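Local coordinates for BluB-like flavoprotein (Clostridium difficile 630, PDB 3EO8), which binds flavin mononucleotide and, as a member of the nitroreductase family, probably acts as an FMN-dependent oxidoreductase, at residues Y168-D171 and E172-V176. Residues are numbered along the deposited sequence; the frame is centred on the assembly and turned at random.
With ACT (acetate ion), chain I.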
loop_
_atom_site.group_PDB
_atom_site.type_symbol
_atom_site.label_atom_id
_atom_site.label_comp_id
_atom_site.label_asym_id
_atom_site.label_seq_id
_atom_site.Cartn_x
_atom_site.Cartn_y
_atom_site.Cartn_z
ATOM N N TYR A 168 -3.815 -15.527 7.902
ATOM C CA TYR A 168 -3.720 -16.334 9.128
ATOM C C TYR A 168 -3.071 -17.712 8.823
ATOM O O TYR A 168 -2.612 -18.391 9.753
ATOM C CB TYR A 168 -5.069 -16.514 9.876
ATOM C CG TYR A 168 -6.189 -17.093 9.044
ATOM C CD1 TYR A 168 -6.219 -18.443 8.715
ATOM C CD2 TYR A 168 -7.211 -16.285 8.558
ATOM C CE1 TYR A 168 -7.216 -18.965 7.932
ATOM C CE2 TYR A 168 -8.222 -16.808 7.796
ATOM C CZ TYR A 168 -8.217 -18.141 7.458
ATOM O OH TYR A 168 -9.230 -18.668 6.676
ATOM N N ALA A 169 -3.028 -18.092 7.545
ATOM C CA ALA A 169 -2.378 -19.331 7.091
ATOM C C ALA A 169 -1.153 -19.095 6.183
ATOM O O ALA A 169 -0.712 -19.998 5.482
ATOM C CB ALA A 169 -3.379 -20.202 6.340
ATOM N N ALA A 170 -0.601 -17.902 6.220
ATOM C CA ALA A 170 0.520 -17.542 5.346
ATOM C C ALA A 170 1.709 -18.490 5.488
ATOM O O ALA A 170 2.300 -18.909 4.474
ATOM C CB ALA A 170 0.941 -16.088 5.586
ATOM N N ASP A 171 2.079 -18.814 6.722
ATOM C CA ASP A 171 3.206 -19.698 6.925
ATOM C C ASP A 171 2.992 -21.049 6.265
ATOM O O ASP A 171 3.914 -21.647 5.695
ATOM C CB ASP A 171 3.449 -19.953 8.404
ATOM C CG ASP A 171 3.903 -18.724 9.176
ATOM O OD1 ASP A 171 3.986 -17.612 8.610
ATOM O OD2 ASP A 171 4.189 -18.880 10.402
ATOM N N GLU A 172 1.767 -21.554 6.356
ATOM C CA GLU A 172 1.426 -22.863 5.831
ATOM C C GLU A 172 1.379 -22.865 4.317
ATOM O O GLU A 172 1.753 -23.846 3.699
ATOM C CB GLU A 172 0.080 -23.318 6.371
ATOM C CG GLU A 172 0.151 -23.682 7.862
ATOM C CD GLU A 172 0.153 -22.522 8.815
ATOM O OE1 GLU A 172 -0.088 -21.369 8.418
ATOM O OE2 GLU A 172 0.402 -22.766 10.025
ATOM N N ILE A 173 0.907 -21.772 3.739
ATOM C CA ILE A 173 0.912 -21.567 2.277
ATOM C C ILE A 173 2.346 -21.561 1.735
ATOM O O ILE A 173 2.642 -22.192 0.712
ATOM C CB ILE A 173 0.204 -20.237 1.888
ATOM C CG1 ILE A 173 -1.319 -20.271 2.227
ATOM C CG2 ILE A 173 0.372 -19.953 0.376
ATOM C CD1 ILE A 173 -2.021 -18.930 1.974
ATOM N N GLU A 174 3.221 -20.824 2.414
ATOM C CA GLU A 174 4.626 -20.765 2.063
ATOM C C GLU A 174 5.285 -22.169 2.080
ATOM O O GLU A 174 6.046 -22.519 1.170
ATOM C CB GLU A 174 5.352 -19.854 3.041
ATOM C CG GLU A 174 4.993 -18.355 2.882
ATOM C CD GLU A 174 5.447 -17.500 4.056
ATOM O OE1 GLU A 174 6.289 -17.978 4.868
ATOM O OE2 GLU A 174 4.917 -16.357 4.174
ATOM N N ALA A 175 4.977 -22.959 3.105
ATOM C CA ALA A 175 5.491 -24.323 3.234
ATOM C C ALA A 175 5.046 -25.226 2.086
ATOM O O ALA A 175 5.837 -26.005 1.563
ATOM C CB ALA A 175 5.044 -24.911 4.559
ATOM N N VAL A 176 3.773 -25.148 1.709
ATOM C CA VAL A 176 3.278 -25.888 0.537
ATOM C C VAL A 176 4.005 -25.475 -0.732
ATOM O O VAL A 176 4.446 -26.328 -1.504
ATOM C CB VAL A 176 1.762 -25.675 0.314
ATOM C CG1 VAL A 176 1.318 -26.269 -1.037
ATOM C CG2 VAL A 176 0.991 -26.263 1.488
HETATM C C ACT I . 0.747 -18.456 10.313
HETATM O O ACT I . 0.920 -17.984 9.175
HETATM O OXT ACT I . 0.360 -19.653 10.359
HETATM C CH3 ACT I . 0.976 -17.634 11.559
HETATM O O HOH W 1 4.593 -15.711 6.642
#
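Ala-169 O accepts the amide of Ile-173 (Ile-173 N to Ala-169 O, 3.0 Å), the first main-chain bond of a helix that goes on with Glu-174 N to Ala-170 O and Ala-175 N to Asp-171 O, each bond linking residues four apart. The donor of the first bond lies almost straight ahead of the carbonyl (167°), whereas that of the third is tilted 26° from the carbonyl plane.

Ahead of these bonds, an acetate, probably from the crystallisation liquor, occupies the helix start. Asp-171 N donates to acetate O at 2.8 Å, nearly straight at 168°. Glu-172, its chain bent at chi2, doubles back toward the N-terminus and brings OE1 to 2.6 Å from acetate OXT, a separation suggesting that one of the two acids is probably protonated. Lys-67 of helix 54-75 pairs with Glu-172 OE2 and also bonds the acetate, which would offset some negative charge.

Glu-174 also turns back, on another face. Its extended chain runs past Ala-170 O, with Glu-174 CG at 3.2 Å, and a water lies 2.6 Å from Glu-174 OE2 and 2.8 Å from Asp-171 OD1, though it may not serve both at once. Asp-171 OD1 and Glu-174 OE1 stay 4.4 Å apart, while Lys-185 and the amide of Leu-190 hold Glu-174.

Together this makes an alpha-helix N-terminus with Ala-169 at the N-cap, whose side chain cannot accept a hydrogen bond; an acetate takes the amide of Asp-171 there, and the helix start follows the FMN-binding Thr-164 and Ser-165 in the sequence of this nitroreductase-family fold.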